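Local coordinates for putative uncharacterized protein TTHB071 (PDB 3AYV), which binds zinc ions in a xylose isomerase-like TIM barrel and is of uncertain function, possibly acting in protection against oxidative stress, at residues F161-A166 against G204-G209; D190-G193 against H198-L201. One frame throughout, in Å; residues are numbered along the deposited sequence.

Interaction 1 (F161-A166 against G204-G209). With ZN (zinc ion), chain F; ZN (zinc ion), chain G.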
ATOM      1  N   PHE A 161      -0.298   0.464  -6.861  1.00 12.05           N
ATOM      2  CA  PHE A 161      -1.622   0.660  -7.433  1.00 12.29           C
ATOM      3  C   PHE A 161      -2.640  -0.208  -6.712  1.00 12.89           C
ATOM      4  O   PHE A 161      -2.499  -1.437  -6.641  1.00 13.77           O
ATOM      5  CB  PHE A 161      -1.641   0.316  -8.934  1.00 13.13           C
ATOM      6  CG  PHE A 161      -3.017   0.407  -9.591  1.00 12.10           C
ATOM      7  CD1 PHE A 161      -3.859   1.500  -9.379  1.00 12.50           C
ATOM      8  CD2 PHE A 161      -3.465  -0.624 -10.430  1.00 13.55           C
ATOM      9  CE1 PHE A 161      -5.107   1.560 -10.001  1.00 12.34           C
ATOM     10  CE2 PHE A 161      -4.688  -0.562 -11.073  1.00 13.29           C
ATOM     11  CZ  PHE A 161      -5.527   0.534 -10.854  1.00 13.05           C
ATOM     12  N   ASP A 162      -3.688   0.455  -6.228  1.00 12.68           N
ATOM     13  CA  ASP A 162      -4.843  -0.199  -5.677  1.00 12.73           C
ATOM     14  C   ASP A 162      -6.028   0.085  -6.571  1.00 12.33           C
ATOM     15  O   ASP A 162      -6.552   1.199  -6.557  1.00 12.81           O
ATOM     16  CB  ASP A 162      -5.114   0.332  -4.269  1.00 13.30           C
ATOM     17  CG  ASP A 162      -6.211  -0.455  -3.560  1.00 14.92           C
ATOM     18  OD1 ASP A 162      -7.328  -0.596  -4.085  1.00 14.06           O
ATOM     19  OD2 ASP A 162      -5.949  -0.964  -2.475  1.00 16.58           O
ATOM     20  N   ALA A 163      -6.460  -0.909  -7.346  1.00 11.18           N
ATOM     21  CA  ALA A 163      -7.505  -0.688  -8.361  1.00 11.35           C
ATOM     22  C   ALA A 163      -8.874  -0.364  -7.760  1.00 10.86           C
ATOM     23  O   ALA A 163      -9.636   0.403  -8.340  1.00 10.95           O
ATOM     24  CB  ALA A 163      -7.607  -1.903  -9.326  1.00 11.82           C
ATOM     25  N   ALA A 164      -9.181  -0.961  -6.617  1.00 11.45           N
ATOM     26  CA  ALA A 164     -10.467  -0.697  -5.960  1.00 11.82           C
ATOM     27  C   ALA A 164     -10.555   0.760  -5.483  1.00 11.73           C
ATOM     28  O   ALA A 164     -11.616   1.385  -5.584  1.00 11.64           O
ATOM     29  CB  ALA A 164     -10.682  -1.659  -4.805  1.00 11.61           C
ATOM     30  N   HIS A 165      -9.451   1.301  -4.962  1.00 11.98           N
ATOM     31  CA  HIS A 165      -9.466   2.698  -4.561  1.00 11.67           C
ATOM     32  C   HIS A 165      -9.747   3.571  -5.763  1.00 11.45           C
ATOM     33  O   HIS A 165     -10.501   4.538  -5.651  1.00 12.63           O
ATOM     34  CB  HIS A 165      -8.139   3.111  -3.917  1.00 11.63           C
ATOM     35  CG  HIS A 165      -7.900   2.488  -2.580  1.00 10.39           C
ATOM     36  ND1 HIS A 165      -6.708   2.627  -1.905  1.00 11.39           N
ATOM     37  CD2 HIS A 165      -8.689   1.696  -1.804  1.00 11.46           C
ATOM     38  CE1 HIS A 165      -6.771   1.957  -0.765  1.00 14.70           C
ATOM     39  NE2 HIS A 165      -7.961   1.380  -0.687  1.00 12.03           N
ATOM     40  N   ALA A 166      -9.142   3.263  -6.916  1.00 11.69           N
ATOM     41  CA  ALA A 166      -9.442   4.040  -8.126  1.00 12.85           C
ATOM     42  C   ALA A 166     -10.933   3.938  -8.505  1.00 13.60           C
ATOM     43  O   ALA A 166     -11.578   4.929  -8.863  1.00 14.55           O
ATOM     44  CB  ALA A 166      -8.551   3.585  -9.290  1.00 12.28           C
ATOM     45  N   GLY A 204     -16.092  -9.446  -7.599  1.00 20.76           N
ATOM     46  CA  GLY A 204     -16.644  -8.120  -7.833  1.00 20.48           C
ATOM     47  C   GLY A 204     -16.583  -7.724  -9.283  1.00 20.12           C
ATOM     48  O   GLY A 204     -16.694  -8.567 -10.177  1.00 20.15           O
ATOM     49  N   VAL A 205     -16.380  -6.433  -9.511  1.00 19.28           N
ATOM     50  CA  VAL A 205     -16.570  -5.813 -10.818  1.00 18.96           C
ATOM     51  C   VAL A 205     -15.265  -5.378 -11.503  1.00 18.63           C
ATOM     52  O   VAL A 205     -15.300  -4.887 -12.641  1.00 18.63           O
ATOM     53  CB  VAL A 205     -17.508  -4.565 -10.718  1.00 19.37           C
ATOM     54  CG1 VAL A 205     -18.834  -4.944 -10.072  1.00 18.79           C
ATOM     55  CG2 VAL A 205     -16.809  -3.399  -9.953  1.00 19.41           C
ATOM     56  N   LEU A 206     -14.123  -5.536 -10.830  1.00 17.73           N
ATOM     57  CA  LEU A 206     -12.853  -4.998 -11.359  1.00 17.57           C
ATOM     58  C   LEU A 206     -12.289  -5.719 -12.605  1.00 17.60           C
ATOM     59  O   LEU A 206     -11.436  -5.168 -13.293  1.00 17.69           O
ATOM     60  CB  LEU A 206     -11.767  -4.867 -10.266  1.00 17.52           C
ATOM     61  CG  LEU A 206     -11.996  -3.775  -9.198  1.00 17.04           C
ATOM     62  CD1 LEU A 206     -10.836  -3.765  -8.216  1.00 15.62           C
ATOM     63  CD2 LEU A 206     -12.207  -2.371  -9.867  1.00 17.25           C
ATOM     64  N   GLY A 207     -12.761  -6.932 -12.896  1.00 18.22           N
ATOM     65  CA  GLY A 207     -12.354  -7.630 -14.148  1.00 18.17           C
ATOM     66  C   GLY A 207     -10.849  -7.847 -14.291  1.00 18.19           C
ATOM     67  O   GLY A 207     -10.262  -7.599 -15.364  1.00 17.97           O
ATOM     68  N   HIS A 208     -10.206  -8.302 -13.219  1.00 18.44           N
ATOM     69  CA  HIS A 208      -8.741  -8.421 -13.220  1.00 19.33           C
ATOM     70  C   HIS A 208      -8.186  -9.250 -14.368  1.00 20.58           C
ATOM     71  O   HIS A 208      -7.053  -9.029 -14.803  1.00 21.02           O
ATOM     72  CB  HIS A 208      -8.222  -9.024 -11.918  1.00 18.78           C
ATOM     73  CG  HIS A 208      -8.568  -8.219 -10.703  1.00 18.98           C
ATOM     74  ND1 HIS A 208      -7.669  -7.377 -10.083  1.00 20.19           N
ATOM     75  CD2 HIS A 208      -9.723  -8.124 -10.002  1.00 12.98           C
ATOM     76  CE1 HIS A 208      -8.252  -6.806  -9.040  1.00 15.39           C
ATOM     77  NE2 HIS A 208      -9.499  -7.234  -8.978  1.00 19.13           N
ATOM     78  N   GLY A 209      -8.957 -10.233 -14.818  1.00 21.44           N
ATOM     79  CA  GLY A 209      -8.538 -11.050 -15.962  1.00 23.08           C
ATOM     80  C   GLY A 209      -8.202 -10.219 -17.195  1.00 24.05           C
ATOM     81  O   GLY A 209      -7.305 -10.583 -17.975  1.00 24.93           O
TER
HETATM   82 ZN    ZN F 256      -4.564  -0.646  -0.901  1.00 71.78          ZN
HETATM   83 ZN    ZN G 257      -8.576  -0.416   0.524  1.00 62.83          ZN
HETATM   84  O   HOH W   1      -8.658  -1.694  -1.488  1.00 15.40           O
HETATM   85  O   HOH W   2      -3.948  -0.638   1.550  1.00 27.13           O
HETATM   86  O   HOH W   3      -6.480  -1.020   0.530  1.00 20.80           O
HETATM   87  O   HOH W   4      -8.475   0.675   2.414  1.00 22.25           O
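Beside the zinc cluster at the C-terminal end of the barrel strands, Leu206 packs against the first turn of helix 163-169. Its CD1 methyl does the touching. This methyl, Leu206 CD1, lies 3.9 Å from Ala163 CB and 4.0 Å from Ala164 CB. It comes closer still to the backbone, with Leu206 CD1 3.6 Å from Ala164 N. The CD2 methyl sits nearer the carbonyl oxygen of Ala163. Leu206 carries CG beside its backbone N (chi1 -70°) and CD1 fully extended (chi2 -179°), which drives that one methyl forward onto the two alanines. The contact is small and buried, made by van der Waals touching, and no hydrogen bond crosses it. Arg167, one turn further along the helix, also touches Leu206.

The helix start that Leu206 covers carries two zinc ligands. Asp162 is the N-cap residue. Asp162 OD1 accepts from His165 N at 3.0 Å, met from above the carboxylate plane. Asp162 OD2 binds one zinc ion at 2.1 Å, alongside Glu136, His187 and Glu223. One carboxylate therefore caps the helix with one oxygen and holds metal with the other. The capping bond is likely to limit rotation of the carboxylate. Asp162 CG lies over one face of the His165 imidazole, 3.4 Å above its plane. That ring binds a second zinc ion, with Asp196 and His198, at 2.2 Å from His165 NE2. His165 ND1 is hydrogen-bonded to Asn137 O, which would steady the ring's rotation. Water 3 bridges the two metals. Metal ligands gathered where strands end and helices begin are typical of the xylose isomerase-like TIM barrel.

Interaction 2 (D190-G193 against H198-L201). With ZN (zinc ion), chain G.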
ATOM      1  N   ASP A 190     -11.228  -7.223  -4.723  1.00 13.88           N
ATOM      2  CA  ASP A 190     -12.333  -6.813  -5.567  1.00 14.30           C
ATOM      3  C   ASP A 190     -13.391  -6.035  -4.775  1.00 14.72           C
ATOM      4  O   ASP A 190     -13.407  -6.042  -3.543  1.00 14.32           O
ATOM      5  CB  ASP A 190     -12.949  -8.010  -6.314  1.00 14.98           C
ATOM      6  CG  ASP A 190     -13.353  -7.661  -7.742  1.00 15.82           C
ATOM      7  OD1 ASP A 190     -13.511  -6.460  -8.058  1.00 15.53           O
ATOM      8  OD2 ASP A 190     -13.590  -8.592  -8.552  1.00 18.63           O
ATOM      9  N   THR A 191     -14.249  -5.362  -5.519  1.00 15.15           N
ATOM     10  CA  THR A 191     -15.234  -4.456  -4.964  1.00 16.02           C
ATOM     11  C   THR A 191     -16.500  -4.579  -5.810  1.00 16.51           C
ATOM     12  O   THR A 191     -16.440  -4.968  -6.983  1.00 16.60           O
ATOM     13  CB  THR A 191     -14.729  -2.992  -4.999  1.00 15.03           C
ATOM     14  OG1 THR A 191     -15.830  -2.111  -4.714  1.00 17.10           O
ATOM     15  CG2 THR A 191     -14.134  -2.626  -6.379  1.00 15.35           C
ATOM     16  N   ASP A 192     -17.637  -4.244  -5.213  1.00 17.03           N
ATOM     17  CA  ASP A 192     -18.887  -4.116  -5.960  1.00 18.13           C
ATOM     18  C   ASP A 192     -19.012  -2.817  -6.757  1.00 18.70           C
ATOM     19  O   ASP A 192     -20.028  -2.583  -7.428  1.00 19.29           O
ATOM     20  CB  ASP A 192     -20.081  -4.292  -5.008  1.00 18.40           C
ATOM     21  CG  ASP A 192     -20.091  -3.287  -3.842  1.00 19.89           C
ATOM     22  OD1 ASP A 192     -19.244  -2.370  -3.764  1.00 16.97           O
ATOM     23  OD2 ASP A 192     -20.987  -3.422  -2.982  1.00 21.18           O
ATOM     24  N   GLY A 193     -17.982  -1.968  -6.689  1.00 16.98           N
ATOM     25  CA  GLY A 193     -18.001  -0.698  -7.351  1.00 17.73           C
ATOM     26  C   GLY A 193     -18.579   0.424  -6.521  1.00 17.82           C
ATOM     27  O   GLY A 193     -18.684   1.549  -7.016  1.00 19.06           O
ATOM     28  N   HIS A 198     -12.692  -5.064  -0.127  1.00 14.67           N
ATOM     29  CA  HIS A 198     -11.602  -5.988   0.191  1.00 15.62           C
ATOM     30  C   HIS A 198     -12.055  -7.449   0.030  1.00 15.54           C
ATOM     31  O   HIS A 198     -11.719  -8.301   0.846  1.00 15.50           O
ATOM     32  CB  HIS A 198     -11.004  -5.709   1.590  1.00 16.40           C
ATOM     33  CG  HIS A 198     -10.181  -4.459   1.649  1.00 17.33           C
ATOM     34  ND1 HIS A 198      -8.973  -4.391   2.310  1.00 20.97           N
ATOM     35  CD2 HIS A 198     -10.364  -3.244   1.074  1.00 19.78           C
ATOM     36  CE1 HIS A 198      -8.462  -3.180   2.169  1.00 21.85           C
ATOM     37  NE2 HIS A 198      -9.293  -2.463   1.434  1.00 19.20           N
ATOM     38  N   TRP A 199     -12.827  -7.707  -1.024  1.00 15.27           N
ATOM     39  CA  TRP A 199     -13.256  -9.070  -1.327  1.00 16.17           C
ATOM     40  C   TRP A 199     -12.161  -9.790  -2.105  1.00 16.62           C
ATOM     41  O   TRP A 199     -11.272  -9.151  -2.684  1.00 15.74           O
ATOM     42  CB  TRP A 199     -14.506  -9.060  -2.187  1.00 16.50           C
ATOM     43  CG  TRP A 199     -15.794  -8.631  -1.509  1.00 18.09           C
ATOM     44  CD1 TRP A 199     -16.077  -8.619  -0.161  1.00 20.19           C
ATOM     45  CD2 TRP A 199     -16.991  -8.221  -2.176  1.00 17.63           C
ATOM     46  NE1 TRP A 199     -17.384  -8.200   0.039  1.00 17.13           N
ATOM     47  CE2 TRP A 199     -17.960  -7.950  -1.180  1.00 18.95           C
ATOM     48  CE3 TRP A 199     -17.338  -8.039  -3.521  1.00 20.02           C
ATOM     49  CZ2 TRP A 199     -19.260  -7.518  -1.501  1.00 18.26           C
ATOM     50  CZ3 TRP A 199     -18.626  -7.596  -3.837  1.00 19.26           C
ATOM     51  CH2 TRP A 199     -19.564  -7.343  -2.831  1.00 19.53           C
ATOM     52  N   ASN A 200     -12.234 -11.118  -2.123  1.00 16.29           N
ATOM     53  CA  ASN A 200     -11.390 -11.926  -3.016  1.00 17.30           C
ATOM     54  C   ASN A 200     -11.511 -11.572  -4.492  1.00 16.45           C
ATOM     55  O   ASN A 200     -12.574 -11.166  -4.971  1.00 16.43           O
ATOM     56  CB  ASN A 200     -11.738 -13.422  -2.857  1.00 17.76           C
ATOM     57  CG  ASN A 200     -11.068 -14.045  -1.656  1.00 18.34           C
ATOM     58  OD1 ASN A 200     -11.724 -14.615  -0.785  1.00 24.80           O
ATOM     59  ND2 ASN A 200      -9.766 -13.948  -1.600  1.00 17.12           N
ATOM     60  N   LEU A 201     -10.412 -11.747  -5.220  1.00 17.13           N
ATOM     61  CA  LEU A 201     -10.420 -11.597  -6.681  1.00 17.12           C
ATOM     62  C   LEU A 201     -11.509 -12.502  -7.243  1.00 18.11           C
ATOM     63  O   LEU A 201     -11.706 -13.595  -6.723  1.00 18.24           O
ATOM     64  CB  LEU A 201      -9.062 -12.007  -7.250  1.00 16.52           C
ATOM     65  CG  LEU A 201      -7.851 -11.226  -6.728  1.00 16.89           C
ATOM     66  CD1 LEU A 201      -6.559 -11.697  -7.447  1.00 18.75           C
ATOM     67  CD2 LEU A 201      -8.090  -9.719  -6.919  1.00 15.18           C
TER
HETATM   68 ZN    ZN G 257      -8.576  -0.416   0.524  1.00 62.83          ZN
HETATM   69  O   HOH W   5     -11.936  -3.424  -2.384  1.00 13.00           O
HETATM   70  O   HOH W   3      -6.480  -1.020   0.530  1.00 20.80           O
HETATM   71  O   HOH W   1      -8.658  -1.694  -1.488  1.00 15.40           O
HETATM   72  O   HOH W   4      -8.475   0.675   2.414  1.00 22.25           O
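The Trp199 indole meets residues 190-192 obliquely, with CZ3 and CH2 of its six-membered ring toward Asp192. Trp199 CZ3 is 3.8 Å from Asp192 N, and Trp199 CH2 is the same distance from Asp192 CB. The Asp192 carboxylate is turned 69° from the indole plane. Asp192 N is buried here without a polar partner. The carboxylate is held from elsewhere: OD2 forms a salt bridge with Arg197, and OD1 accepts from Val194 N and Tyr195 N. Arg203 makes a cation-pi contact with the indole. With an alanine in place of Trp199, Asp192 CB and the nearby backbone would probably lose their cover, and Arg203 its aromatic partner.

The backbones meet in a single antiparallel bridge, a hydrogen-bonded pair, within the long loop between the last two barrel strands. Asp190 N donates to Trp199 O at 2.8 Å, and Trp199 N donates to Asp190 O at 3.1 Å. Water 5 accepts from His198 N and probably donates to Asp190 O. Within residues 190-193, Thr191 OG1 accepts from Gly193 N at 2.9 Å, an ST turn, and is also hydrogen-bonded to Tyr195 O. Asp190 OD1 takes Thr191 N at 2.9 Å, and Asp190 CB rests against Asn200 O.

The CB of His198 is directed away from residues 190-193. Its CG is anti to the carbonyl carbon (chi1 -72°), and the ring reaches a zinc ion, with His198 NE2 2.4 Å from the metal.

In the fold
Interaction 2 is nested in the chain segment closed by interaction 1, and their centres lie about 7 Å apart. Asp190 and Thr191 connect them directly. Gly204 N lies 2.8 Å from Asp190 OD2, and Val205 N lies 2.9 Å from Thr191 O; both are probable hydrogen bonds. Leu201 CD2 also packs 3.5 Å from His208 NE2. The loop is thus tied to itself at interaction 2 and laid against helix 163-169 at interaction 1. Both contacts reach one zinc ion, through His165 in interaction 1 and His198 in interaction 2. Waters 1, 3 and 4 complete its shell with Asp196, while Asp162 serves the neighbouring zinc.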